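Local coordinates for putative HAD family hydrolase (Streptomyces avermitilis, PDB 3MMZ), which acts as a KdsC-type HAD phosphatase, the C-terminal domain of a longer protein that probably also carries a CMP-N-acylneuraminate synthase domain, at the interface of chains A and B and the interface of chains A and C. Coordinates in Å, arbitrary orientation; residue numbers count along the deposited sequence, not the author numbering. Chains: chain A/B/C, putative HAD family hydrolase.

Contact 1: the interface of chains A and B. Residues chain A 135, 140-143; chain B 132, 135-136.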
ATOM      1  N   ARG A 135       8.933  19.377   3.664  1.00  9.61           N
ATOM      2  CA  ARG A 135       9.880  18.429   3.037  1.00 10.97           C
ATOM      3  C   ARG A 135      10.914  19.184   2.203  1.00 10.72           C
ATOM      4  O   ARG A 135      12.109  18.867   2.235  1.00 11.08           O
ATOM      5  CB  ARG A 135       9.163  17.385   2.143  1.00 13.13           C
ATOM      6  CG  ARG A 135       8.117  16.550   2.865  1.00 20.51           C
ATOM      7  CD  ARG A 135       8.016  15.085   2.363  1.00 17.29           C
ATOM      8  NE  ARG A 135       7.833  14.904   0.922  1.00 21.79           N
ATOM      9  CZ  ARG A 135       7.770  13.702   0.333  1.00 19.61           C
ATOM     10  NH1 ARG A 135       7.863  12.595   1.081  1.00 23.24           N
ATOM     11  NH2 ARG A 135       7.617  13.585  -0.994  1.00 21.76           N
ATOM     12  N   ALA A 140      17.612  17.761   5.016  1.00  9.62           N
ATOM     13  CA  ALA A 140      17.529  16.317   4.841  1.00  9.33           C
ATOM     14  C   ALA A 140      16.119  15.856   5.192  1.00  9.10           C
ATOM     15  O   ALA A 140      15.414  16.512   5.971  1.00  8.18           O
ATOM     16  CB  ALA A 140      18.553  15.613   5.706  1.00  9.44           C
ATOM     17  N   VAL A 141      15.707  14.743   4.588  1.00  9.34           N
ATOM     18  CA  VAL A 141      14.364  14.199   4.785  1.00 10.44           C
ATOM     19  C   VAL A 141      14.490  12.714   5.120  1.00 11.38           C
ATOM     20  O   VAL A 141      15.158  11.970   4.395  1.00 11.59           O
ATOM     21  CB  VAL A 141      13.450  14.399   3.525  1.00 10.81           C
ATOM     22  CG1 VAL A 141      12.010  13.975   3.825  1.00 13.10           C
ATOM     23  CG2 VAL A 141      13.474  15.855   3.019  1.00 13.09           C
ATOM     24  N   THR A 142      13.860  12.283   6.214  1.00 11.82           N
ATOM     25  CA  THR A 142      13.877  10.865   6.596  1.00 12.51           C
ATOM     26  C   THR A 142      13.049  10.045   5.614  1.00 12.80           C
ATOM     27  O   THR A 142      12.232  10.601   4.864  1.00 13.21           O
ATOM     28  CB  THR A 142      13.380  10.626   8.039  1.00 12.85           C
ATOM     29  OG1 THR A 142      11.952  10.798   8.110  1.00 13.20           O
ATOM     30  CG2 THR A 142      14.057  11.582   9.002  1.00 11.66           C
ATOM     31  N   THR A 143      13.286   8.738   5.586  1.00 12.20           N
ATOM     32  CA  THR A 143      12.480   7.847   4.751  1.00 12.85           C
ATOM     33  C   THR A 143      11.333   7.261   5.575  1.00 12.71           C
ATOM     34  O   THR A 143      10.294   6.888   5.038  1.00 12.72           O
ATOM     35  CB  THR A 143      13.321   6.719   4.131  1.00 13.17           C
ATOM     36  OG1 THR A 143      13.854   5.887   5.169  1.00 17.37           O
ATOM     37  CG2 THR A 143      14.462   7.305   3.322  1.00 17.33           C
TER
ATOM     38  N   ASP B 132      17.860   9.600  -1.617  1.00 15.72           N
ATOM     39  CA  ASP B 132      17.698  10.345  -0.358  1.00 17.63           C
ATOM     40  C   ASP B 132      18.374  11.719  -0.320  1.00 15.98           C
ATOM     41  O   ASP B 132      17.751  12.701   0.086  1.00 15.22           O
ATOM     42  CB  ASP B 132      18.151   9.496   0.832  1.00 21.30           C
ATOM     43  CG  ASP B 132      17.204   8.360   1.124  1.00 22.40           C
ATOM     44  OD1 ASP B 132      16.033   8.432   0.694  1.00 24.10           O
ATOM     45  OD2 ASP B 132      17.619   7.394   1.800  1.00 24.32           O
ATOM     46  N   ARG B 135      16.455  14.311  -2.540  1.00 12.48           N
ATOM     47  CA  ARG B 135      15.259  14.851  -1.881  1.00 13.29           C
ATOM     48  C   ARG B 135      15.628  15.981  -0.934  1.00 11.52           C
ATOM     49  O   ARG B 135      14.991  17.040  -0.936  1.00 11.22           O
ATOM     50  CB  ARG B 135      14.528  13.754  -1.111  1.00 15.95           C
ATOM     51  CG  ARG B 135      13.742  12.811  -1.976  1.00 26.07           C
ATOM     52  CD  ARG B 135      13.572  11.481  -1.272  1.00 21.93           C
ATOM     53  NE  ARG B 135      12.567  11.444  -0.211  1.00 26.73           N
ATOM     54  CZ  ARG B 135      12.818  11.169   1.075  1.00 25.17           C
ATOM     55  NH1 ARG B 135      14.069  10.939   1.494  1.00 27.64           N
ATOM     56  NH2 ARG B 135      11.810  11.118   1.955  1.00 27.36           N
ATOM     57  N   GLY B 136      16.689  15.779  -0.159  1.00 10.78           N
ATOM     58  CA  GLY B 136      17.175  16.825   0.755  1.00 10.16           C
ATOM     59  C   GLY B 136      17.644  18.082   0.030  1.00  9.80           C
ATOM     60  O   GLY B 136      17.261  19.196   0.387  1.00  9.04           O
TER
HETATM   61  O   HOH W   1      14.266  19.092   0.596  1.00 10.27           O
HETATM   62  O   HOH W   2      17.688  13.673   2.693  1.00 12.19           O

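Contact 2: the interface of chains A and C. Residues chain A 35-37, 67-68; chain C 30-33.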
ATOM      1  N   ARG A  35      -8.921  14.521  28.191  1.00 16.78           N
ATOM      2  CA  ARG A  35      -7.632  13.882  28.452  1.00 17.55           C
ATOM      3  C   ARG A  35      -7.083  13.374  27.132  1.00 16.39           C
ATOM      4  O   ARG A  35      -7.836  12.861  26.301  1.00 16.13           O
ATOM      5  CB  ARG A  35      -7.773  12.705  29.418  1.00 19.71           C
ATOM      6  CG  ARG A  35      -7.620  13.047  30.891  1.00 44.82           C
ATOM      7  CD  ARG A  35      -7.542  11.773  31.741  1.00 22.91           C
ATOM      8  NE  ARG A  35      -6.297  11.030  31.525  1.00 45.25           N
ATOM      9  CZ  ARG A  35      -5.245  11.062  32.342  1.00 24.78           C
ATOM     10  NH1 ARG A  35      -5.272  11.794  33.452  1.00 45.50           N
ATOM     11  NH2 ARG A  35      -4.162  10.353  32.060  1.00 45.33           N
ATOM     12  N   GLU A  36      -5.774  13.520  26.959  1.00 15.36           N
ATOM     13  CA  GLU A  36      -5.097  13.210  25.708  1.00 14.73           C
ATOM     14  C   GLU A  36      -4.103  12.051  25.894  1.00 13.67           C
ATOM     15  O   GLU A  36      -3.475  11.908  26.958  1.00 13.68           O
ATOM     16  CB  GLU A  36      -4.400  14.463  25.172  1.00 15.90           C
ATOM     17  CG  GLU A  36      -5.362  15.571  24.726  1.00 25.16           C
ATOM     18  CD  GLU A  36      -4.654  16.735  24.042  1.00 17.55           C
ATOM     19  OE1 GLU A  36      -3.454  16.956  24.316  1.00 25.60           O
ATOM     20  OE2 GLU A  36      -5.299  17.426  23.225  1.00 25.97           O
ATOM     21  N   PHE A  37      -4.007  11.202  24.875  1.00 11.98           N
ATOM     22  CA  PHE A  37      -3.052  10.095  24.850  1.00 12.31           C
ATOM     23  C   PHE A  37      -2.413  10.098  23.459  1.00 11.73           C
ATOM     24  O   PHE A  37      -3.105  10.355  22.475  1.00 12.14           O
ATOM     25  CB  PHE A  37      -3.751   8.742  25.054  1.00 13.10           C
ATOM     26  CG  PHE A  37      -4.634   8.663  26.271  1.00 16.40           C
ATOM     27  CD1 PHE A  37      -5.914   9.224  26.271  1.00 13.91           C
ATOM     28  CD2 PHE A  37      -4.213   7.962  27.396  1.00 14.64           C
ATOM     29  CE1 PHE A  37      -6.739   9.137  27.399  1.00 17.26           C
ATOM     30  CE2 PHE A  37      -5.035   7.843  28.533  1.00 17.12           C
ATOM     31  CZ  PHE A  37      -6.295   8.434  28.540  1.00 15.18           C
ATOM     32  N   PRO A  67       1.078  18.155  28.853  1.00 26.07           N
ATOM     33  CA  PRO A  67       1.618  17.316  29.908  1.00 24.21           C
ATOM     34  C   PRO A  67       2.076  15.951  29.380  1.00 21.18           C
ATOM     35  O   PRO A  67       2.926  15.311  30.002  1.00 20.69           O
ATOM     36  CB  PRO A  67       0.439  17.156  30.877  1.00 25.34           C
ATOM     37  CG  PRO A  67      -0.494  18.272  30.543  1.00 32.90           C
ATOM     38  CD  PRO A  67      -0.343  18.482  29.075  1.00 26.30           C
ATOM     39  N   VAL A  68       1.527  15.506  28.249  1.00 18.58           N
ATOM     40  CA  VAL A  68       1.969  14.220  27.688  1.00 16.65           C
ATOM     41  C   VAL A  68       3.418  14.324  27.189  1.00 14.93           C
ATOM     42  O   VAL A  68       4.224  13.411  27.393  1.00 14.64           O
ATOM     43  CB  VAL A  68       1.023  13.692  26.571  1.00 16.54           C
ATOM     44  CG1 VAL A  68       1.551  12.382  26.006  1.00 17.74           C
ATOM     45  CG2 VAL A  68      -0.387  13.483  27.131  1.00 18.17           C
TER
ATOM     46  N   ILE C  30       0.871   6.631  25.606  1.00  8.42           N
ATOM     47  CA  ILE C  30       1.182   7.248  26.883  1.00  9.15           C
ATOM     48  C   ILE C  30       0.152   8.289  27.264  1.00  9.77           C
ATOM     49  O   ILE C  30      -0.427   8.967  26.403  1.00  9.01           O
ATOM     50  CB  ILE C  30       2.613   7.867  26.907  1.00  8.92           C
ATOM     51  CG1 ILE C  30       2.822   8.817  25.725  1.00  9.53           C
ATOM     52  CG2 ILE C  30       3.655   6.751  26.887  1.00 10.89           C
ATOM     53  CD1 ILE C  30       4.119   9.665  25.816  1.00  9.46           C
ATOM     54  N   ASP C  31      -0.084   8.407  28.564  1.00 11.05           N
ATOM     55  CA  ASP C  31      -0.900   9.487  29.082  1.00 11.98           C
ATOM     56  C   ASP C  31      -0.036  10.539  29.782  1.00 12.56           C
ATOM     57  O   ASP C  31       1.189  10.405  29.837  1.00 12.46           O
ATOM     58  CB  ASP C  31      -2.005   8.939  29.997  1.00 13.33           C
ATOM     59  CG  ASP C  31      -1.493   8.486  31.365  1.00 23.42           C
ATOM     60  OD1 ASP C  31      -0.294   8.663  31.687  1.00 14.09           O
ATOM     61  OD2 ASP C  31      -2.323   7.951  32.132  1.00 14.82           O
ATOM     62  N   SER C  32      -0.674  11.576  30.317  1.00 13.30           N
ATOM     63  CA  SER C  32       0.039  12.693  30.940  1.00 14.73           C
ATOM     64  C   SER C  32       0.864  12.331  32.187  1.00 16.34           C
ATOM     65  O   SER C  32       1.753  13.087  32.585  1.00 16.29           O
ATOM     66  CB  SER C  32      -0.941  13.815  31.283  1.00 14.85           C
ATOM     67  OG  SER C  32      -1.893  13.360  32.220  1.00 21.61           O
ATOM     68  N   ASP C  33       0.561  11.198  32.813  1.00 17.81           N
ATOM     69  CA  ASP C  33       1.325  10.755  33.984  1.00 20.22           C
ATOM     70  C   ASP C  33       2.514   9.893  33.592  1.00 20.10           C
ATOM     71  O   ASP C  33       3.392   9.606  34.414  1.00 21.25           O
ATOM     72  CB  ASP C  33       0.433   9.995  34.966  1.00 22.54           C
ATOM     73  CG  ASP C  33      -0.662  10.857  35.542  1.00 32.84           C
ATOM     74  OD1 ASP C  33      -0.395  12.041  35.861  1.00 24.14           O
ATOM     75  OD2 ASP C  33      -1.794  10.345  35.671  1.00 24.28           O
TER
HETATM   76  O   HOH W   3      -3.361  12.139  29.615  1.00 18.71           O

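Contact 1: the interface of chains A and B
The guanidinium of B:Arg135 reaches across to the backbone of A:Val141 and A:Thr142 and hydrogen-bonds two successive carbonyls. NH2 gives the straighter bond, to A:Thr142 O at 3.0 Å (175° at H), with the acceptor at the guanidinium edge and in its plane. NH1 bonds A:Val141 O at a longer 3.3 Å and more bent; this oxygen lies tilted from the guanidinium plane. Both donors approach from above the carbonyl planes. A bend at chi3 (77°) turns the guanidinium toward the end of strand 140-141 and the loop after it. Within chain B, a salt bridge from NH1 to B:Asp132 OD1, one helical turn earlier, helps to fix its rotation. The charged groups of A:Arg135 and B:Arg135 come near each other without touching, a like-charge pair that B:Asp132 may partly offset. Apolar packing is modest: A:Val141 CG1, anti to its backbone N (chi1 -173°), packs against the guanidinium, 3.4 Å from B:Arg135 NH2, the two side chains crossing at about a right angle. The methyl CG2 of A:Thr143 rests against the carboxylate of B:Asp132, 3.3 Å from OD1. An alanine in place of B:Arg135 would probably leave both carbonyls without this donor, B:Asp132 without its cationic mate and A:Val141 CG1 with a gap beside it. Two waters add bridges: one joins A:Arg135 O to B:Arg135 O, the other lies 2.9 Å from A:Val141 N and also meets B:Asp132 O. This two-fold interface, which may join two tetramers in the eight-copy assembly, sets helix 132-137 of chain B against strand 140-141 and the following loop of chain A; B:Gly136 in that helix is also a calcium-site residue.

Contact 2: the interface of chains A and C
A:Arg35 and C:Asp31 form a salt bridge across this contact, NH2 of the guanidinium standing 3.0 Å from carboxylate OD2. The N-H does not point at that oxygen, and the two planes are 65° apart, which makes the pairing one of charge more than of aligned hydrogen bonding. C:Asp31 CG nevertheless lies at the guanidinium edge, as does A:Phe37 CZ from the arginine's own chain. The ring of A:Phe37 offers CE2 to C:Asp31 CB at 3.5 Å, packing against the aspartate's methylene. Beyond the charged pair, A:Val68 splits its branches: CG1 meets C:Ile30 CD1 at 3.7 Å, while CG2 faces the backbone of C:Ser32. A:Pro67 CB touches C:Ser32 CB at 3.6 Å, and the C:Ser32 segment thus lies between helix 67-76 and the A:Arg35 side chain. A water links A:Glu36 O to C:Ser32 N. Strand 27-30 and the loop after it in chain C thus meet strand 36-41 and the start of helix 67-76 in chain A, probably the contact between neighbours in the KdsC-type homotetramer, which assembles through the 27-30/36-41 hairpin. Farther out, C:Asp33 OD2 lies 4.3 Å from A:Arg35 NH2 and may add to the negative field around the guanidinium. C:Asp33 N donates a 2.9 Å hydrogen bond to C:Asp31 OD1 from above the carboxylate plane, leaving OD2 as the oxygen that faces A:Arg35.

Contact 1 and contact 2 lie about 30 Å apart, measured between the centres of their C-alpha atoms, and share no residue or secondary-structure element. Chain A therefore uses separate surfaces for its two neighbours. Contact 1 belongs to a two-fold interface, whereas the interface containing contact 2 is not an exact two-fold. Together they let one subunit join two others. Contact 2 fits the ring expected of a KdsC-type homotetramer, and contact 1 would probably join two such rings into the eight copies of the deposited assembly.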